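Local coordinates for protein histone-lysine N-methyltransferase SETMAR (Homo sapiens, PDB 3F2K) that joins a histone methylase to a mariner-derived transposase domain, binds DNA, and takes part in double-strand break repair, replication fork restart and DNA integration, at residues 11-15 / 217-223; 33-37 / 77-81; 83-87 / 107-112. All coordinates share one frame; numbering follows the deposited sequence.

Contact 1: residues 11-15 / 217-223; sequences KNRRF and CVDCNGS
The guanidinium of Arg14 meets two backbone carbonyls at its edge. Arg14 NE donates a hydrogen bond to Gly222 O at 2.9 Å, and Arg14 NH2 donates one to Ser223 O at 3.0 Å. Both oxygens lie near the guanidinium plane, but each donor stands above the plane of the carbonyl it meets. The Phe15 ring turns its edge to the turn, with Gly222 N in its plane and CD1 3.7 Å from Asn221 CA. Phe15 CE1 also lies 3.4 Å from Val218 O, which approaches obliquely, and touches Val218 CG1. The ring gets there because CG stands anti to the backbone N (chi1 180°).

This turn is a Schellman motif that ends helix 202-219, with Asn221 at positive phi as the C-prime residue. Gly222 N bonds back to Cys217 O, and Asn221 N to Val218 O. Gly222 CA rests 3.3 Å from Lys11 O, where a side chain would clash.

The Arg14 chain bends at chi3 (45°) to bring NE onto the turn, and its CB packs on Cys217 SG at 3.7 Å. NH2 also forms a salt bridge to Asp160, and NH1 bonds Ser158. A leucine in place of Arg14 would probably leave both carbonyls and Asp160 without their donor. Lys11 CD touches Ser223 OG at 3.3 Å, and Lys11 NZ forms a salt bridge with Glu8.

Contact 2: residues 33-37 / 77-81; sequences RIVTC and IWWSA
This is an antiparallel strand pairing in the buried middle of the mixed sheet, where strand 34-43 runs beside strand 72-80. Thr36 and Trp79 form the hydrogen-bonded pair. Thr36 N donates to Trp79 O at 2.8 Å. Trp79 N returns a bond to Thr36 O at 3.0 Å. Beyond the regular pairing, one water bridges Ile34 O and Ala81 N at the end of strand 72-80.

The side chains divide between the two faces of the sheet. Thr36 and Trp79 lie side by side on one face and point the same way. Thr36 CG2 sits over the face of the Trp79 indole, 3.7 Å from the centroid of the five-membered ring, as a CH-pi contact. Its methyl stands between the backbone N and the carbonyl carbon, while OG1 is anti to the N (chi1 -160°). That torsion aims OG1 at Leu128 O of the next strand and leaves the methyl to the indole. Trp79 NE1 bonds Thr164 OG1 at the start of helix 163-176, which helps to hold the ring's rotation.

On the other face, Cys37 CB lies over the six-membered ring of Trp78, 4.0 Å from its centroid. In one of its two conformers Cys37 SG also stands over this ring, a sulfur-aromatic contact that is therefore less certain. Val35 CG1 reaches the edge of the Trp78 ring. Helix 98-115 covers this face, and Tyr101 meets the Trp78 ring.

The next residue after Cys37 is Asp38, a magnesium ligand together with Asp130. An aspartate on the central strand, flanked by antiparallel and parallel neighbours, is characteristic of the RNase H-like fold of DDE-family transposases.

Contact 3: residues 83-87 / 107-112; sequences GLIHY and EMNQKL
His86 and Lys111 make the polar link between strand 83-89 and helix 98-115, where a helix packs on one face of the RNase H-like sheet. Lys111 NZ donates to His86 ND1 at 2.9 Å and comes in at the edge of the imidazole, near its plane. The lysine chain is extended beyond CG and runs past Ile85 O, with CD 3.5 Å from that oxygen. Met108 N lies over one face of the imidazole. The Glu107 carboxylate approaches obliquely, with OE2 3.3 Å from His86 CE1 and the two planes 47° apart.

Below this polar end the contact is apolar. Ile85 CG2 touches Met108 CG at 3.6 Å, and also lies 3.4 Å from Met108 O. Met108 is a selenomethionine in the crystal. The bend at chi2 (-88°) turns its selenium end away from the strand. Leu112, one turn further along the helix, brings CB to Ile85 CG2 at 4.0 Å. Val35 lies beneath, touched by Ile85, Met108 and Leu112, so the helix also packs on strand 34-43.

The strand carries a classic beta bulge here. Ile85 and His86 both lie opposite Trp78, and both bond its backbone. The ring of His86 also meets the Trp78 indole. His86 CG stands anti to the backbone N (chi1 178°), which carries the ring out over the helix. NE2 bonds Glu104 OE1, so both ring nitrogens are held and the flip of the ring is fixed. With ND1 accepting from Lys111, NE2 probably carries the proton. The nearby Glu104 and Glu107 would probably help to balance the lysine charge. Ile85 CD1 meets Leu112 CD1 at 3.7 Å.

In the fold
All three contacts lie in the mariner transposase domain. Contacts 2 and 3 are neighbours in one sheet, with centres 9 Å apart. Strand 72-80 lies between strand 34-43 and the edge strand 83-89, and so links the two. Contact 2 closes before contact 3 opens, and both are nested inside the loop closed by contact 1, between helix 8-27 and the end of helix 202-219. Contact 1 lies apart, its centre 24 Å from that of contact 2 and 32 Å from that of contact 3. Contact 2 is nearest the magnesium, about 8 Å from the Cys37 side chain. Contacts 2 and 3 thus build on the sheet carrying the metal-binding Asp38; contact 1 joins the domain's two ends.

Contact 1: residues 11-15 / 217-223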
# COMPACT_ATOMS: atom_id res chain seq x y z
N LYS A 11 -3.88 -18.98 8.52
CA LYS A 11 -5.15 -18.44 9.08
C LYS A 11 -4.99 -17.97 10.50
O LYS A 11 -5.56 -16.94 10.90
CB LYS A 11 -6.23 -19.54 9.04
CG LYS A 11 -6.67 -19.84 7.59
CD LYS A 11 -7.91 -20.77 7.56
CE LYS A 11 -7.56 -22.16 8.03
NZ LYS A 11 -8.74 -23.07 7.75
N ASN A 12 -4.25 -18.75 11.28
CA ASN A 12 -3.94 -18.32 12.66
C ASN A 12 -3.24 -16.97 12.74
O ASN A 12 -3.65 -16.12 13.51
CB ASN A 12 -3.13 -19.41 13.39
CG ASN A 12 -3.97 -20.65 13.65
OD1 ASN A 12 -5.18 -20.65 13.42
ND2 ASN A 12 -3.31 -21.73 14.07
N ARG A 13 -2.19 -16.78 11.93
CA ARG A 13 -1.52 -15.49 11.86
C ARG A 13 -2.46 -14.34 11.46
O ARG A 13 -2.40 -13.25 12.03
CB ARG A 13 -0.39 -15.56 10.84
CG ARG A 13 0.48 -14.30 10.84
CD ARG A 13 1.27 -14.14 12.15
NE ARG A 13 2.14 -12.95 12.05
CZ ARG A 13 2.24 -12.03 12.99
NH1 ARG A 13 1.58 -12.19 14.13
NH2 ARG A 13 3.02 -10.96 12.82
N ARG A 14 -3.29 -14.57 10.44
CA ARG A 14 -4.30 -13.58 10.00
C ARG A 14 -5.25 -13.25 11.13
O ARG A 14 -5.53 -12.05 11.37
CB ARG A 14 -5.13 -14.03 8.77
CG ARG A 14 -4.25 -14.18 7.50
CD ARG A 14 -4.99 -14.92 6.36
NE ARG A 14 -6.36 -14.42 6.18
CZ ARG A 14 -6.74 -13.40 5.41
NH1 ARG A 14 -5.83 -12.61 4.79
NH2 ARG A 14 -8.05 -13.12 5.34
N PHE A 15 -5.69 -14.28 11.85
CA PHE A 15 -6.67 -14.06 12.91
C PHE A 15 -6.00 -13.26 14.03
O PHE A 15 -6.57 -12.30 14.49
CB PHE A 15 -7.20 -15.38 13.44
CG PHE A 15 -8.22 -15.25 14.56
CD1 PHE A 15 -9.56 -15.50 14.29
CD2 PHE A 15 -7.83 -14.90 15.86
CE1 PHE A 15 -10.55 -15.37 15.29
CE2 PHE A 15 -8.79 -14.76 16.90
CZ PHE A 15 -10.16 -15.04 16.63
N CYS A 217 -12.24 -10.90 9.04
CA CYS A 217 -11.19 -11.90 9.14
C CYS A 217 -11.33 -12.67 10.45
O CYS A 217 -11.37 -13.91 10.44
CB CYS A 217 -9.79 -11.27 8.99
SG CYS A 217 -8.46 -12.54 9.17
N VAL A 218 -11.58 -11.94 11.55
CA VAL A 218 -11.83 -12.60 12.84
C VAL A 218 -13.11 -13.49 12.75
O VAL A 218 -13.12 -14.68 13.25
CB VAL A 218 -11.92 -11.55 13.97
CG1 VAL A 218 -12.46 -12.19 15.29
CG2 VAL A 218 -10.48 -10.91 14.25
N ASP A 219 -14.15 -12.95 12.11
CA ASP A 219 -15.45 -13.65 12.00
C ASP A 219 -15.32 -14.98 11.25
O ASP A 219 -16.07 -15.94 11.54
CB ASP A 219 -16.52 -12.79 11.35
CG ASP A 219 -16.99 -11.62 12.24
OD1 ASP A 219 -16.85 -11.67 13.47
OD2 ASP A 219 -17.51 -10.64 11.66
N CYS A 220 -14.40 -15.01 10.28
CA CYS A 220 -14.13 -16.19 9.46
C CYS A 220 -12.94 -17.02 9.98
O CYS A 220 -12.40 -17.86 9.28
CB CYS A 220 -13.85 -15.72 8.03
SG CYS A 220 -15.27 -14.93 7.24
N ASN A 221 -12.58 -16.79 11.24
CA ASN A 221 -11.52 -17.55 11.95
C ASN A 221 -10.16 -17.51 11.21
O ASN A 221 -9.38 -18.46 11.27
CB ASN A 221 -11.99 -19.01 12.24
CG ASN A 221 -13.34 -19.05 12.89
OD1 ASN A 221 -14.34 -19.54 12.31
ND2 ASN A 221 -13.43 -18.43 14.03
N GLY A 222 -9.89 -16.39 10.55
CA GLY A 222 -8.59 -16.23 9.95
C GLY A 222 -8.61 -16.63 8.49
O GLY A 222 -7.64 -16.40 7.81
N SER A 223 -9.76 -17.13 7.97
CA SER A 223 -9.86 -17.44 6.54
C SER A 223 -10.05 -16.16 5.72
O SER A 223 -10.14 -15.10 6.28
CB SER A 223 -11.04 -18.45 6.20
OG SER A 223 -10.90 -19.58 7.04

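Contact 2: residues 33-37 / 77-81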
# COMPACT_ATOMS: atom_id res chain seq x y z
N ARG A 33 -2.62 7.79 11.27
CA ARG A 33 -1.15 7.82 11.19
C ARG A 33 -0.63 6.81 10.16
O ARG A 33 0.54 6.83 9.80
CB ARG A 33 -0.51 7.57 12.57
CG ARG A 33 -1.01 8.56 13.70
CD ARG A 33 -0.74 7.94 15.13
NE ARG A 33 0.65 7.55 15.25
CZ ARG A 33 1.09 6.74 16.17
NH1 ARG A 33 0.25 6.24 17.06
NH2 ARG A 33 2.39 6.42 16.21
N ILE A 34 -1.53 6.01 9.59
CA ILE A 34 -1.04 5.00 8.61
C ILE A 34 -0.60 5.59 7.29
O ILE A 34 -1.32 6.42 6.72
CB ILE A 34 -2.10 3.88 8.33
CG1 ILE A 34 -2.25 2.99 9.54
CG2 ILE A 34 -1.58 2.93 7.13
CD1 ILE A 34 -3.45 2.03 9.52
N VAL A 35 0.58 5.19 6.84
CA VAL A 35 1.05 5.35 5.47
C VAL A 35 1.07 3.89 4.92
O VAL A 35 1.52 3.02 5.60
CB VAL A 35 2.49 5.90 5.43
CG1 VAL A 35 2.99 5.87 4.01
CG2 VAL A 35 2.44 7.44 5.86
N THR A 36 0.59 3.70 3.71
CA THR A 36 0.56 2.38 3.17
C THR A 36 0.98 2.35 1.70
O THR A 36 0.84 3.37 0.94
CB THR A 36 -0.88 1.76 3.39
OG1 THR A 36 -0.82 0.33 3.28
CG2 THR A 36 -1.94 2.35 2.46
N CYS A 37 1.38 1.16 1.25
CA CYS A 37 1.89 1.07 -0.12
C CYS A 37 1.76 -0.32 -0.64
O CYS A 37 1.46 -1.23 0.13
CB CYS A 37 3.36 1.46 -0.14
SG CYS A 37 4.45 0.29 0.65
N ILE A 77 2.88 2.92 -5.17
CA ILE A 77 2.10 4.05 -4.68
C ILE A 77 2.09 4.04 -3.15
O ILE A 77 1.92 2.99 -2.49
CB ILE A 77 0.65 4.06 -5.26
CG1 ILE A 77 -0.08 5.36 -4.82
CG2 ILE A 77 -0.10 2.81 -4.87
CD1 ILE A 77 -1.49 5.54 -5.40
N TRP A 78 2.26 5.23 -2.60
CA TRP A 78 2.28 5.46 -1.21
C TRP A 78 1.20 6.48 -0.87
O TRP A 78 1.14 7.56 -1.46
CB TRP A 78 3.65 6.10 -0.80
CG TRP A 78 4.89 5.31 -1.25
CD1 TRP A 78 5.44 5.26 -2.51
CD2 TRP A 78 5.70 4.54 -0.43
NE1 TRP A 78 6.56 4.50 -2.51
CE2 TRP A 78 6.74 4.02 -1.24
CE3 TRP A 78 5.66 4.20 0.95
CZ2 TRP A 78 7.70 3.17 -0.74
CZ3 TRP A 78 6.60 3.36 1.43
CH2 TRP A 78 7.64 2.88 0.60
N TRP A 79 0.46 6.22 0.20
CA TRP A 79 -0.68 7.09 0.56
C TRP A 79 -1.18 6.89 1.99
O TRP A 79 -0.89 5.88 2.66
CB TRP A 79 -1.82 6.85 -0.43
CG TRP A 79 -2.24 5.42 -0.52
CD1 TRP A 79 -1.60 4.40 -1.17
CD2 TRP A 79 -3.44 4.88 0.04
NE1 TRP A 79 -2.36 3.24 -1.07
CE2 TRP A 79 -3.50 3.51 -0.34
CE3 TRP A 79 -4.49 5.44 0.78
CZ2 TRP A 79 -4.56 2.64 0.06
CZ3 TRP A 79 -5.60 4.61 1.16
CH2 TRP A 79 -5.59 3.20 0.81
N SER A 80 -1.95 7.87 2.48
CA SER A 80 -2.62 7.75 3.76
C SER A 80 -4.12 8.15 3.59
O SER A 80 -4.56 8.56 2.49
CB SER A 80 -1.96 8.69 4.73
OG SER A 80 -2.20 10.00 4.23
N ALA A 81 -4.84 8.13 4.70
CA ALA A 81 -6.24 8.55 4.67
C ALA A 81 -6.35 10.00 4.21
O ALA A 81 -7.41 10.40 3.69
CB ALA A 81 -6.90 8.40 6.06
O HOH W 1 -3.90 7.19 7.41

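Contact 3: residues 83-87 / 107-112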
# COMPACT_ATOMS: atom_id res chain seq x y z
N GLY A 83 -4.60 11.38 1.83
CA GLY A 83 -4.37 11.44 0.40
C GLY A 83 -3.13 10.76 -0.15
O GLY A 83 -2.40 10.04 0.61
N LEU A 84 -2.94 11.02 -1.46
CA LEU A 84 -1.79 10.49 -2.20
C LEU A 84 -0.52 11.20 -1.65
O LEU A 84 -0.52 12.43 -1.51
CB LEU A 84 -1.93 10.84 -3.68
CG LEU A 84 -0.76 10.39 -4.57
CD1 LEU A 84 -0.58 8.89 -4.47
CD2 LEU A 84 -1.02 10.85 -6.05
N ILE A 85 0.52 10.40 -1.38
CA ILE A 85 1.81 10.90 -0.88
C ILE A 85 2.86 10.90 -2.03
O ILE A 85 3.49 11.96 -2.35
CB ILE A 85 2.33 10.17 0.40
CG1 ILE A 85 1.37 10.35 1.62
CG2 ILE A 85 3.75 10.78 0.86
CD1 ILE A 85 1.63 9.35 2.77
N HIS A 86 3.06 9.74 -2.63
CA HIS A 86 4.22 9.54 -3.55
C HIS A 86 3.87 8.35 -4.44
O HIS A 86 3.27 7.36 -3.96
CB HIS A 86 5.54 9.21 -2.75
CG HIS A 86 6.74 8.96 -3.66
ND1 HIS A 86 7.15 9.86 -4.63
CD2 HIS A 86 7.62 7.92 -3.72
CE1 HIS A 86 8.22 9.38 -5.25
NE2 HIS A 86 8.53 8.21 -4.70
N TYR A 87 4.28 8.42 -5.70
CA TYR A 87 4.28 7.19 -6.53
C TYR A 87 5.45 7.23 -7.49
O TYR A 87 5.99 8.32 -7.77
CB TYR A 87 2.96 7.01 -7.31
CG TYR A 87 2.66 8.11 -8.32
CD1 TYR A 87 3.10 8.03 -9.65
CD2 TYR A 87 1.90 9.20 -7.94
CE1 TYR A 87 2.78 9.02 -10.56
CE2 TYR A 87 1.58 10.22 -8.85
CZ TYR A 87 2.03 10.13 -10.12
OH TYR A 87 1.67 11.14 -10.97
N GLU A 107 12.37 9.47 -0.04
CA GLU A 107 11.73 10.46 -0.93
C GLU A 107 10.27 10.62 -0.51
O GLU A 107 9.79 11.76 -0.42
CB GLU A 107 11.79 10.01 -2.39
CG GLU A 107 11.30 11.09 -3.38
CD GLU A 107 11.43 10.71 -4.85
OE1 GLU A 107 12.17 9.74 -5.16
OE2 GLU A 107 10.79 11.41 -5.69
N MSE A 108 9.59 9.48 -0.31
CA MSE A 108 8.17 9.52 0.18
C MSE A 108 8.04 10.35 1.48
O MSE A 108 7.09 11.13 1.61
CB MSE A 108 7.64 8.13 0.43
CG MSE A 108 6.15 8.12 1.07
SE MSE A 108 6.15 8.20 2.87
CE MSE A 108 7.22 6.62 3.36
N ASN A 109 8.95 10.11 2.43
CA ASN A 109 8.89 10.80 3.67
C ASN A 109 9.08 12.33 3.49
O ASN A 109 8.42 13.13 4.20
CB ASN A 109 9.91 10.21 4.67
CG ASN A 109 9.75 10.81 6.07
OD1 ASN A 109 8.71 10.65 6.70
ND2 ASN A 109 10.78 11.61 6.51
N GLN A 110 9.91 12.75 2.52
CA GLN A 110 10.06 14.19 2.33
C GLN A 110 8.72 14.79 1.85
O GLN A 110 8.30 15.91 2.23
CB GLN A 110 11.15 14.54 1.32
CG GLN A 110 12.53 14.04 1.76
CD GLN A 110 13.56 14.50 0.70
OE1 GLN A 110 13.53 14.09 -0.45
NE2 GLN A 110 14.39 15.42 1.11
N LYS A 111 8.08 14.07 0.95
CA LYS A 111 6.76 14.54 0.46
C LYS A 111 5.69 14.57 1.54
O LYS A 111 4.86 15.49 1.55
CB LYS A 111 6.29 13.69 -0.74
CG LYS A 111 7.15 13.92 -1.96
CD LYS A 111 6.79 13.00 -3.07
CE LYS A 111 7.59 13.29 -4.35
NZ LYS A 111 6.92 12.57 -5.52
N LEU A 112 5.70 13.58 2.43
CA LEU A 112 4.76 13.50 3.54
C LEU A 112 4.99 14.71 4.44
O LEU A 112 4.03 15.38 4.88
CB LEU A 112 5.01 12.22 4.33
CG LEU A 112 4.15 12.04 5.58
CD1 LEU A 112 2.64 12.03 5.16
CD2 LEU A 112 4.51 10.79 6.40